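Local coordinates for protein alkylhalidase CmlS (Streptomyces venezuelae, PDB 3I3L) that acts as a flavin-dependent halogenase of chloramphenicol biosynthesis, holding an FAD that is covalently bonded to the protein, at residues G63-I73 with S325-V336; L74-K82 with F130-R141. One frame throughout, in Å; residues are numbered along the deposited sequence.

Interaction 1: G63-I73 with S325-V336; sequences GESLLPGTMSI and SQGVHLASQSAV. With FAD (flavin-adenine dinucleotide), chain B.
Thr70 and His329 are the pair whose CA atoms lie closest across the two segments, 5.4 Å apart. Here the segments 68-73 and 327-336 run in broadly the same direction, 37° apart, and their axes come within 9.0 Å. Ahead of the first helix, the loop 63-67 passes Ser325, and together with the N-terminal part of helix 327-347 it lines the pyrimidine edge of the flavin in an FAD-binding domain, consistent with a Rossmann-type nucleotide-binding fold. Backbone groups read that edge: Ser65 N donates to FAD O4 at 3.2 Å, and Ser65 O accepts from FAD N3 at 2.6 Å. The Ser65 hydroxyl is hydrogen-bonded to Lys91, Gln124 and Thr226. On the other side of N3, Val328 N gives FAD O2 a nearly straight bond of 2.8 Å (166°), and the N-terminal part of helix 327-347 would be expected to favour negative charge around N1 and O2. Ser325 OG adds a weak bond to O4. Glycines make room for the cofactor, since a CB on Gly63 would run into O2' and one on Gly327 into O3'.

Leucines fill the junction behind the flavin: Leu66 CD2 lies against CB of Val328, and Leu67 CD1 touches both the carbonyl oxygen of Ser325 and OE1 of Gln326, which approach it roughly at right angles to each other. Farther along, Ile73 and Val336 meet tip to tip through their CG2 methyls. Thr70 holds OG1 beside its own backbone N (chi1 -67°), which brings the hydroxyl to the edge of the His329 ring, in plane, for a weak bond to ND1 of 3.5 Å. Its methyl CG2 faces Ser332 OG. That hydroxyl donates to Val328 O at 3.0 Å, on the opposite face of the carbonyl plane from Ser332 N, so the oxygen is held twice.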
loop_
_atom_site.group_PDB
_atom_site.type_symbol
_atom_site.label_atom_id
_atom_site.label_comp_id
_atom_site.label_asym_id
_atom_site.label_seq_id
_atom_site.Cartn_x
_atom_site.Cartn_y
_atom_site.Cartn_z
ATOM N N GLY A 63 8.549 4.132 -10.959
ATOM C CA GLY A 63 7.921 3.776 -9.649
ATOM C C GLY A 63 8.850 4.195 -8.542
ATOM O O GLY A 63 9.427 3.355 -7.896
ATOM N N GLU A 64 8.987 5.493 -8.352
ATOM C CA GLU A 64 10.147 6.055 -7.696
ATOM C C GLU A 64 9.950 6.576 -6.272
ATOM O O GLU A 64 10.944 6.902 -5.582
ATOM C CB GLU A 64 10.704 7.149 -8.588
ATOM C CG GLU A 64 11.173 6.553 -9.932
ATOM C CD GLU A 64 11.157 7.558 -11.059
ATOM O OE1 GLU A 64 10.129 8.269 -11.235
ATOM O OE2 GLU A 64 12.179 7.609 -11.787
ATOM N N SER A 65 8.697 6.667 -5.825
ATOM C CA SER A 65 8.437 7.342 -4.547
ATOM C C SER A 65 8.032 6.301 -3.523
ATOM O O SER A 65 7.011 5.569 -3.695
ATOM C CB SER A 65 7.358 8.429 -4.708
ATOM O OG SER A 65 7.050 9.081 -3.500
ATOM N N LEU A 66 8.844 6.217 -2.461
ATOM C CA LEU A 66 8.698 5.167 -1.449
ATOM C C LEU A 66 8.008 5.590 -0.161
ATOM O O LEU A 66 7.674 6.787 0.031
ATOM C CB LEU A 66 10.070 4.582 -1.166
ATOM C CG LEU A 66 10.865 4.130 -2.420
ATOM C CD1 LEU A 66 12.124 3.373 -2.021
ATOM C CD2 LEU A 66 9.946 3.248 -3.297
ATOM N N LEU A 67 7.805 4.629 0.748
ATOM C CA LEU A 67 7.021 4.910 1.975
ATOM C C LEU A 67 7.798 4.482 3.225
ATOM O O LEU A 67 8.701 3.613 3.166
ATOM C CB LEU A 67 5.642 4.216 1.906
ATOM C CG LEU A 67 4.629 4.759 0.862
ATOM C CD1 LEU A 67 3.325 3.835 0.807
ATOM C CD2 LEU A 67 4.223 6.256 1.134
ATOM N N PRO A 68 7.482 5.095 4.347
ATOM C CA PRO A 68 8.146 4.776 5.634
ATOM C C PRO A 68 8.101 3.303 5.970
ATOM O O PRO A 68 9.072 2.770 6.538
ATOM C CB PRO A 68 7.310 5.564 6.669
ATOM C CG PRO A 68 6.855 6.762 5.902
ATOM C CD PRO A 68 6.574 6.238 4.474
ATOM N N GLY A 69 6.978 2.652 5.637
ATOM C CA GLY A 69 6.785 1.231 5.974
ATOM C C GLY A 69 7.829 0.339 5.317
ATOM O O GLY A 69 8.238 -0.679 5.876
ATOM N N THR A 70 8.257 0.716 4.123
ATOM C CA THR A 70 9.273 -0.040 3.401
ATOM C C THR A 70 10.680 0.209 3.959
ATOM O O THR A 70 11.491 -0.732 3.990
ATOM C CB THR A 70 9.274 0.335 1.896
ATOM O OG1 THR A 70 8.052 -0.117 1.295
ATOM C CG2 THR A 70 10.486 -0.249 1.152
ATOM N N MET A 71 10.966 1.451 4.399
ATOM C CA MET A 71 12.259 1.750 5.047
ATOM C C MET A 71 12.359 0.961 6.346
ATOM O O MET A 71 13.408 0.457 6.671
ATOM C CB MET A 71 12.442 3.247 5.353
ATOM C CG MET A 71 11.945 4.197 4.239
ATOM S SD MET A 71 13.099 4.275 2.875
ATOM C CE MET A 71 12.547 3.004 1.854
ATOM N N SER A 72 11.259 0.874 7.076
ATOM C CA SER A 72 11.226 0.097 8.294
ATOM C C SER A 72 11.641 -1.355 7.996
ATOM O O SER A 72 12.390 -1.959 8.756
ATOM C CB SER A 72 9.837 0.152 8.897
ATOM O OG SER A 72 9.754 -0.742 9.955
ATOM N N ILE A 73 11.155 -1.908 6.888
ATOM C CA ILE A 73 11.412 -3.292 6.572
ATOM C C ILE A 73 12.870 -3.464 6.212
ATOM O O ILE A 73 13.544 -4.368 6.709
ATOM C CB ILE A 73 10.531 -3.812 5.407
ATOM C CG1 ILE A 73 9.085 -4.068 5.885
ATOM C CG2 ILE A 73 11.129 -5.156 4.827
ATOM C CD1 ILE A 73 8.104 -4.355 4.753
ATOM N N SER A 325 1.322 5.942 -4.144
ATOM C CA SER A 325 2.687 5.368 -4.106
ATOM C C SER A 325 2.806 4.119 -3.220
ATOM O O SER A 325 3.712 4.022 -2.421
ATOM C CB SER A 325 3.664 6.460 -3.571
ATOM O OG SER A 325 3.775 7.544 -4.487
ATOM N N GLN A 326 1.859 3.195 -3.327
ATOM C CA GLN A 326 1.797 2.030 -2.514
ATOM C C GLN A 326 2.550 0.820 -3.117
ATOM O O GLN A 326 2.632 -0.266 -2.497
ATOM C CB GLN A 326 0.331 1.615 -2.326
ATOM C CG GLN A 326 -0.539 2.669 -1.640
ATOM C CD GLN A 326 -0.586 2.517 -0.113
ATOM O OE1 GLN A 326 -0.091 3.394 0.613
ATOM N NE2 GLN A 326 -1.184 1.424 0.372
ATOM N N GLY A 327 3.009 0.958 -4.347
ATOM C CA GLY A 327 3.359 -0.251 -5.127
ATOM C C GLY A 327 4.556 -0.997 -4.506
ATOM O O GLY A 327 4.478 -2.184 -4.309
ATOM N N VAL A 328 5.673 -0.295 -4.306
ATOM C CA VAL A 328 6.874 -0.889 -3.728
ATOM C C VAL A 328 6.632 -1.335 -2.297
ATOM O O VAL A 328 7.131 -2.360 -1.852
ATOM C CB VAL A 328 8.096 0.057 -3.817
ATOM C CG1 VAL A 328 9.349 -0.583 -3.067
ATOM C CG2 VAL A 328 8.418 0.327 -5.273
ATOM N N HIS A 329 5.836 -0.574 -1.578
ATOM C CA HIS A 329 5.446 -0.991 -0.245
ATOM C C HIS A 329 4.701 -2.333 -0.227
ATOM O O HIS A 329 4.990 -3.233 0.582
ATOM C CB HIS A 329 4.581 0.066 0.469
ATOM C CG HIS A 329 4.114 -0.406 1.804
ATOM N ND1 HIS A 329 4.992 -0.627 2.851
ATOM C CD2 HIS A 329 2.880 -0.758 2.255
ATOM C CE1 HIS A 329 4.314 -1.093 3.886
ATOM N NE2 HIS A 329 3.034 -1.165 3.555
ATOM N N LEU A 330 3.719 -2.484 -1.084
ATOM C CA LEU A 330 2.978 -3.781 -1.125
ATOM C C LEU A 330 3.864 -4.892 -1.668
ATOM O O LEU A 330 3.763 -6.026 -1.215
ATOM C CB LEU A 330 1.736 -3.647 -1.952
ATOM C CG LEU A 330 0.623 -2.810 -1.310
ATOM C CD1 LEU A 330 -0.537 -2.686 -2.272
ATOM C CD2 LEU A 330 0.146 -3.496 -0.017
ATOM N N ALA A 331 4.779 -4.584 -2.589
ATOM C CA ALA A 331 5.742 -5.618 -3.017
ATOM C C ALA A 331 6.593 -6.089 -1.794
ATOM O O ALA A 331 6.835 -7.268 -1.628
ATOM C CB ALA A 331 6.690 -5.081 -4.112
ATOM N N SER A 332 7.023 -5.145 -0.958
ATOM C CA SER A 332 7.926 -5.440 0.186
ATOM C C SER A 332 7.191 -6.177 1.246
ATOM O O SER A 332 7.688 -7.175 1.790
ATOM C CB SER A 332 8.464 -4.131 0.765
ATOM O OG SER A 332 9.308 -3.530 -0.221
ATOM N N GLN A 333 6.011 -5.708 1.567
ATOM C CA GLN A 333 5.212 -6.303 2.628
ATOM C C GLN A 333 4.779 -7.686 2.284
ATOM O O GLN A 333 4.818 -8.573 3.139
ATOM C CB GLN A 333 4.020 -5.405 2.922
ATOM C CG GLN A 333 2.802 -6.032 3.605
ATOM C CD GLN A 333 1.568 -5.057 3.627
ATOM O OE1 GLN A 333 1.751 -3.839 3.917
ATOM N NE2 GLN A 333 0.307 -5.592 3.340
ATOM N N SER A 334 4.352 -7.910 1.043
ATOM C CA SER A 334 3.868 -9.234 0.669
ATOM C C SER A 334 5.069 -10.165 0.594
ATOM O O SER A 334 4.947 -11.344 0.863
ATOM C CB SER A 334 3.075 -9.220 -0.669
ATOM O OG SER A 334 3.879 -8.925 -1.831
ATOM N N ALA A 335 6.227 -9.629 0.195
ATOM C CA ALA A 335 7.446 -10.444 0.072
ATOM C C ALA A 335 7.838 -10.959 1.439
ATOM O O ALA A 335 8.093 -12.157 1.606
ATOM C CB ALA A 335 8.626 -9.593 -0.557
ATOM N N VAL A 336 7.806 -10.075 2.441
ATOM C CA VAL A 336 8.073 -10.469 3.826
ATOM C C VAL A 336 7.053 -11.467 4.289
ATOM O O VAL A 336 7.419 -12.461 4.969
ATOM C CB VAL A 336 8.083 -9.248 4.775
ATOM C CG1 VAL A 336 7.893 -9.684 6.224
ATOM C CG2 VAL A 336 9.417 -8.454 4.623
HETATM P PA FAD B . 9.005 -5.146 -10.630
HETATM O O1A FAD B . 8.369 -5.057 -11.998
HETATM O O2A FAD B . 9.569 -3.886 -10.074
HETATM O O5B FAD B . 10.175 -6.284 -10.696
HETATM C C5B FAD B . 9.935 -7.519 -11.339
HETATM C C4B FAD B . 11.221 -8.089 -11.980
HETATM O O4B FAD B . 10.896 -9.393 -12.517
HETATM C C3B FAD B . 11.724 -7.258 -13.136
HETATM O O3B FAD B . 13.020 -6.817 -12.870
HETATM C C2B FAD B . 11.718 -8.211 -14.341
HETATM O O2B FAD B . 12.891 -8.096 -15.083
HETATM C C1B FAD B . 11.620 -9.591 -13.709
HETATM N N9A FAD B . 10.951 -10.637 -14.459
HETATM C C8A FAD B . 9.760 -10.556 -15.119
HETATM N N7A FAD B . 9.479 -11.763 -15.654
HETATM C C5A FAD B . 10.516 -12.601 -15.420
HETATM C C6A FAD B . 10.740 -13.922 -15.762
HETATM N N6A FAD B . 9.845 -14.610 -16.448
HETATM N N1A FAD B . 11.892 -14.513 -15.317
HETATM C C2A FAD B . 12.828 -13.820 -14.590
HETATM N N3A FAD B . 12.585 -12.524 -14.253
HETATM C C4A FAD B . 11.446 -11.918 -14.657
HETATM N N1 FAD B . 5.334 2.357 -6.810
HETATM C C2 FAD B . 5.752 3.106 -5.723
HETATM O O2 FAD B . 5.989 2.509 -4.681
HETATM N N3 FAD B . 5.873 4.468 -5.799
HETATM C C4 FAD B . 5.586 5.132 -6.962
HETATM O O4 FAD B . 5.731 6.396 -7.010
HETATM C C4X FAD B . 5.132 4.391 -8.055
HETATM N N5 FAD B . 4.853 5.020 -9.237
HETATM C C5X FAD B . 4.509 4.270 -10.338
HETATM C C6 FAD B . 4.209 4.906 -11.551
HETATM C C7 FAD B . 3.788 4.158 -12.625
HETATM C C7M FAD B . 3.477 4.809 -13.951
HETATM C C8 FAD B . 3.727 2.775 -12.489
HETATM C C8M FAD B . 3.379 1.922 -13.643
HETATM C C9 FAD B . 3.980 2.127 -11.275
HETATM C C9A FAD B . 4.381 2.914 -10.205
HETATM N N10 FAD B . 4.685 2.264 -9.044
HETATM C C10 FAD B . 5.010 2.988 -7.959
HETATM C "C1'" FAD B . 4.378 0.806 -9.004
HETATM C "C2'" FAD B . 5.621 0.025 -8.646
HETATM O "O2'" FAD B . 6.629 0.431 -9.482
HETATM C "C3'" FAD B . 5.472 -1.473 -8.662
HETATM O "O3'" FAD B . 4.473 -1.851 -7.740
HETATM C "C4'" FAD B . 6.806 -2.167 -8.228
HETATM O "O4'" FAD B . 7.816 -1.995 -9.184
HETATM C "C5'" FAD B . 6.579 -3.667 -8.096
HETATM O "O5'" FAD B . 7.740 -4.298 -7.637
HETATM P P FAD B . 7.901 -5.812 -8.056
HETATM O O1P FAD B . 6.599 -6.542 -7.811
HETATM O O2P FAD B . 9.180 -6.374 -7.444
HETATM O O3P FAD B . 7.954 -5.818 -9.673
#

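Interaction 2: L74-K82 with F130-R141; sequences LNRLGLQEK and FDKLLLDEARSR
Leu74 pushes CD1 against the edge of the Phe130 ring, 3.7 Å from CZ, while its CD2 meets CD2 of Leu134, the two side chains roughly perpendicular. Leu79 and Glu137 lie alongside, pointing opposite ways, with Leu79 CD2 only 3.3 Å from Glu137 CG. Polar groups lock the outer end. The chain of Arg141, extended from CG to NE, carries its guanidinium to the Schellman turn at Gly78, where both terminal nitrogens grip one carbonyl oxygen end-on: NH2 lies 2.8 Å and NH1 2.9 Å from Leu77 O. The guanidinium is fixed from a second side, because Arg141 NE reaches the anti lone pair of Glu137 OE2 at 2.6 Å. A water bridges Gly78 O, Glu137 OE2 and Arg141 NH2. Lys82 extends the charge network with a long salt bridge, NZ to Glu137 OE1 at 3.9 Å, as its aliphatic part presses on Leu133 CD2. A leucine in place of Arg141 would probably leave the Leu77 carbonyl without its paired donors and Glu137 OE2 without its charged mate. The contact joins the turn between helices 68-76 and 80-86 to helix 127-140, which touches helix 33-44 through Leu134 and Leu135 and strand 144-146 through Leu135 and Arg139.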
loop_
_atom_site.group_PDB
_atom_site.type_symbol
_atom_site.label_atom_id
_atom_site.label_comp_id
_atom_site.label_asym_id
_atom_site.label_seq_id
_atom_site.Cartn_x
_atom_site.Cartn_y
_atom_site.Cartn_z
ATOM N N LEU A 74 13.362 -2.595 5.346
ATOM C CA LEU A 74 14.742 -2.631 4.947
ATOM C C LEU A 74 15.686 -2.429 6.171
ATOM O O LEU A 74 16.745 -3.004 6.246
ATOM C CB LEU A 74 14.993 -1.547 3.894
ATOM C CG LEU A 74 14.304 -1.776 2.532
ATOM C CD1 LEU A 74 14.620 -0.646 1.566
ATOM C CD2 LEU A 74 14.733 -3.089 1.964
ATOM N N ASN A 75 15.282 -1.616 7.120
ATOM C CA ASN A 75 16.107 -1.367 8.303
ATOM C C ASN A 75 16.203 -2.670 9.109
ATOM O O ASN A 75 17.301 -3.071 9.445
ATOM C CB ASN A 75 15.505 -0.250 9.135
ATOM C CG ASN A 75 16.183 -0.121 10.515
ATOM O OD1 ASN A 75 17.182 0.573 10.643
ATOM N ND2 ASN A 75 15.624 -0.754 11.533
ATOM N N ARG A 76 15.055 -3.347 9.349
ATOM C CA ARG A 76 15.011 -4.607 10.074
ATOM C C ARG A 76 15.704 -5.774 9.359
ATOM O O ARG A 76 15.997 -6.795 9.971
ATOM C CB ARG A 76 13.555 -4.965 10.434
ATOM C CG ARG A 76 13.052 -4.069 11.576
ATOM C CD ARG A 76 11.580 -4.315 11.976
ATOM N NE ARG A 76 10.667 -3.683 11.020
ATOM C CZ ARG A 76 9.683 -4.318 10.364
ATOM N NH1 ARG A 76 8.889 -3.641 9.518
ATOM N NH2 ARG A 76 9.474 -5.614 10.579
ATOM N N LEU A 77 15.967 -5.612 8.071
ATOM C CA LEU A 77 16.690 -6.604 7.298
ATOM C C LEU A 77 18.169 -6.212 7.182
ATOM O O LEU A 77 18.926 -6.897 6.490
ATOM C CB LEU A 77 16.132 -6.736 5.877
ATOM C CG LEU A 77 14.801 -7.495 5.697
ATOM C CD1 LEU A 77 14.272 -7.312 4.247
ATOM C CD2 LEU A 77 14.969 -8.971 6.064
ATOM N N GLY A 78 18.556 -5.088 7.805
ATOM C CA GLY A 78 19.988 -4.756 7.955
ATOM C C GLY A 78 20.580 -3.848 6.912
ATOM O O GLY A 78 21.796 -3.701 6.804
ATOM N N LEU A 79 19.735 -3.159 6.180
ATOM C CA LEU A 79 20.230 -2.369 5.088
ATOM C C LEU A 79 20.471 -0.878 5.391
ATOM O O LEU A 79 20.838 -0.094 4.493
ATOM C CB LEU A 79 19.285 -2.569 3.921
ATOM C CG LEU A 79 19.510 -3.987 3.368
ATOM C CD1 LEU A 79 18.207 -4.562 2.960
ATOM C CD2 LEU A 79 20.406 -3.914 2.248
ATOM N N GLN A 80 20.246 -0.496 6.638
ATOM C CA GLN A 80 20.282 0.940 7.023
ATOM C C GLN A 80 21.543 1.710 6.600
ATOM O O GLN A 80 21.457 2.838 6.104
ATOM C CB GLN A 80 20.070 1.136 8.502
ATOM C CG GLN A 80 19.574 2.482 8.766
ATOM C CD GLN A 80 18.304 2.769 7.971
ATOM O OE1 GLN A 80 17.256 2.126 8.174
ATOM N NE2 GLN A 80 18.383 3.761 7.079
ATOM N N GLU A 81 22.702 1.113 6.829
ATOM C CA GLU A 81 23.960 1.778 6.523
ATOM C C GLU A 81 24.130 1.912 5.018
ATOM O O GLU A 81 24.444 2.989 4.554
ATOM C CB GLU A 81 25.126 0.973 7.090
ATOM C CG GLU A 81 25.216 1.010 8.596
ATOM C CD GLU A 81 26.641 0.783 9.042
ATOM O OE1 GLU A 81 27.108 -0.389 8.949
ATOM O OE2 GLU A 81 27.293 1.788 9.454
ATOM N N LYS A 82 23.920 0.826 4.254
ATOM C CA LYS A 82 23.993 0.910 2.800
ATOM C C LYS A 82 23.036 1.980 2.257
ATOM O O LYS A 82 23.391 2.759 1.357
ATOM C CB LYS A 82 23.795 -0.456 2.123
ATOM C CG LYS A 82 25.140 -1.271 1.939
ATOM C CD LYS A 82 24.988 -2.549 1.101
ATOM C CE LYS A 82 25.385 -2.360 -0.434
ATOM N NZ LYS A 82 24.730 -3.360 -1.482
ATOM N N PHE A 130 18.346 1.679 -6.878
ATOM C CA PHE A 130 17.745 1.076 -5.706
ATOM C C PHE A 130 17.532 -0.436 -5.859
ATOM O O PHE A 130 17.853 -1.216 -4.978
ATOM C CB PHE A 130 16.402 1.765 -5.418
ATOM C CG PHE A 130 15.655 1.176 -4.257
ATOM C CD1 PHE A 130 16.061 1.426 -2.977
ATOM C CD2 PHE A 130 14.539 0.376 -4.472
ATOM C CE1 PHE A 130 15.358 0.875 -1.857
ATOM C CE2 PHE A 130 13.800 -0.157 -3.420
ATOM C CZ PHE A 130 14.203 0.084 -2.072
ATOM N N ASP A 131 16.953 -0.853 -6.960
ATOM C CA ASP A 131 16.718 -2.296 -7.173
ATOM C C ASP A 131 18.070 -3.079 -7.195
ATOM O O ASP A 131 18.157 -4.188 -6.691
ATOM C CB ASP A 131 15.967 -2.534 -8.472
ATOM C CG ASP A 131 14.490 -2.071 -8.409
ATOM O OD1 ASP A 131 14.071 -1.438 -7.430
ATOM O OD2 ASP A 131 13.729 -2.373 -9.350
ATOM N N LYS A 132 19.108 -2.476 -7.764
ATOM C CA LYS A 132 20.395 -3.143 -7.858
ATOM C C LYS A 132 21.098 -3.234 -6.507
ATOM O O LYS A 132 21.858 -4.153 -6.262
ATOM C CB LYS A 132 21.295 -2.459 -8.885
ATOM C CG LYS A 132 22.715 -3.014 -8.900
ATOM C CD LYS A 132 23.520 -2.482 -10.099
ATOM C CE LYS A 132 25.038 -2.619 -9.830
ATOM N NZ LYS A 132 25.470 -4.022 -9.975
ATOM N N LEU A 133 20.827 -2.281 -5.636
ATOM C CA LEU A 133 21.395 -2.253 -4.296
ATOM C C LEU A 133 20.841 -3.423 -3.443
ATOM O O LEU A 133 21.587 -4.104 -2.781
ATOM C CB LEU A 133 21.093 -0.891 -3.648
ATOM C CG LEU A 133 21.533 -0.383 -2.265
ATOM C CD1 LEU A 133 20.809 -1.048 -1.143
ATOM C CD2 LEU A 133 23.037 -0.505 -2.063
ATOM N N LEU A 134 19.535 -3.652 -3.502
ATOM C CA LEU A 134 18.902 -4.782 -2.859
ATOM C C LEU A 134 19.408 -6.107 -3.372
ATOM O O LEU A 134 19.663 -7.047 -2.585
ATOM C CB LEU A 134 17.401 -4.746 -3.087
ATOM C CG LEU A 134 16.610 -3.553 -2.553
ATOM C CD1 LEU A 134 15.074 -3.871 -2.579
ATOM C CD2 LEU A 134 17.017 -3.206 -1.135
ATOM N N LEU A 135 19.550 -6.205 -4.679
ATOM C CA LEU A 135 19.924 -7.463 -5.265
ATOM C C LEU A 135 21.389 -7.834 -4.919
ATOM O O LEU A 135 21.688 -8.982 -4.646
ATOM C CB LEU A 135 19.680 -7.448 -6.793
ATOM C CG LEU A 135 19.658 -8.855 -7.426
ATOM C CD1 LEU A 135 18.607 -9.787 -6.683
ATOM C CD2 LEU A 135 19.369 -8.782 -8.918
ATOM N N ASP A 136 22.278 -6.848 -4.971
ATOM C CA ASP A 136 23.676 -6.999 -4.590
ATOM C C ASP A 136 23.784 -7.306 -3.116
ATOM O O ASP A 136 24.599 -8.095 -2.707
ATOM C CB ASP A 136 24.445 -5.707 -4.920
ATOM C CG ASP A 136 24.679 -5.543 -6.393
ATOM O OD1 ASP A 136 24.338 -6.451 -7.166
ATOM O OD2 ASP A 136 25.195 -4.477 -6.810
ATOM N N GLU A 137 22.956 -6.671 -2.295
ATOM C CA GLU A 137 22.907 -7.107 -0.912
ATOM C C GLU A 137 22.586 -8.604 -0.802
ATOM O O GLU A 137 23.281 -9.329 -0.073
ATOM C CB GLU A 137 21.972 -6.235 -0.074
ATOM C CG GLU A 137 21.954 -6.648 1.345
ATOM C CD GLU A 137 23.304 -6.469 2.009
ATOM O OE1 GLU A 137 24.004 -5.501 1.636
ATOM O OE2 GLU A 137 23.630 -7.285 2.920
ATOM N N ALA A 138 21.592 -9.084 -1.565
ATOM C CA ALA A 138 21.218 -10.517 -1.547
ATOM C C ALA A 138 22.429 -11.410 -1.880
ATOM O O ALA A 138 22.716 -12.385 -1.141
ATOM C CB ALA A 138 20.052 -10.835 -2.492
ATOM N N ARG A 139 23.146 -11.048 -2.958
ATOM C CA ARG A 139 24.387 -11.724 -3.359
ATOM C C ARG A 139 25.379 -11.840 -2.202
ATOM O O ARG A 139 25.858 -12.917 -1.914
ATOM C CB ARG A 139 25.068 -10.979 -4.525
ATOM C CG ARG A 139 24.575 -11.395 -5.920
ATOM C CD ARG A 139 25.420 -10.726 -6.995
ATOM N NE ARG A 139 24.694 -10.572 -8.252
ATOM C CZ ARG A 139 24.714 -11.467 -9.225
ATOM N NH1 ARG A 139 25.446 -12.567 -9.085
ATOM N NH2 ARG A 139 24.009 -11.279 -10.334
ATOM N N SER A 140 25.675 -10.716 -1.566
ATOM C CA SER A 140 26.623 -10.621 -0.457
ATOM C C SER A 140 26.262 -11.503 0.695
ATOM O O SER A 140 27.097 -11.730 1.565
ATOM C CB SER A 140 26.667 -9.198 0.085
ATOM O OG SER A 140 27.343 -8.389 -0.843
ATOM N N ARG A 141 25.019 -11.967 0.773
ATOM C CA ARG A 141 24.681 -12.808 1.907
ATOM C C ARG A 141 24.757 -14.276 1.510
ATOM O O ARG A 141 24.441 -15.178 2.299
ATOM C CB ARG A 141 23.355 -12.408 2.531
ATOM C CG ARG A 141 23.334 -10.965 2.977
ATOM C CD ARG A 141 22.023 -10.508 3.547
ATOM N NE ARG A 141 22.095 -9.094 3.985
ATOM C CZ ARG A 141 21.197 -8.526 4.787
ATOM N NH1 ARG A 141 20.170 -9.236 5.207
ATOM N NH2 ARG A 141 21.328 -7.246 5.162
HETATM O O HOH W 1 23.749 -5.861 5.647
#

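From the N terminus, the chain passes the flavin in 63-67 and enters helix 68-76, which serves both contacts: its first part belongs to interaction 1, its last turn to interaction 2. Interaction 2 closes first, when 130-141 returns after 47 intervening residues to meet 74-82. Interaction 1 closes much later, 251 residues on, as 325-336 comes back to 63-73, so the shorter loop lies wholly within the longer. Their centres are 14 Å apart, and they touch where Leu66 CD1 packs on Phe130 CZ at 3.9 Å. Together they tie helices 127-140 and 327-347 to helix 68-76 within the FAD-binding domain, one contact at the flavin and the other nearer the periphery.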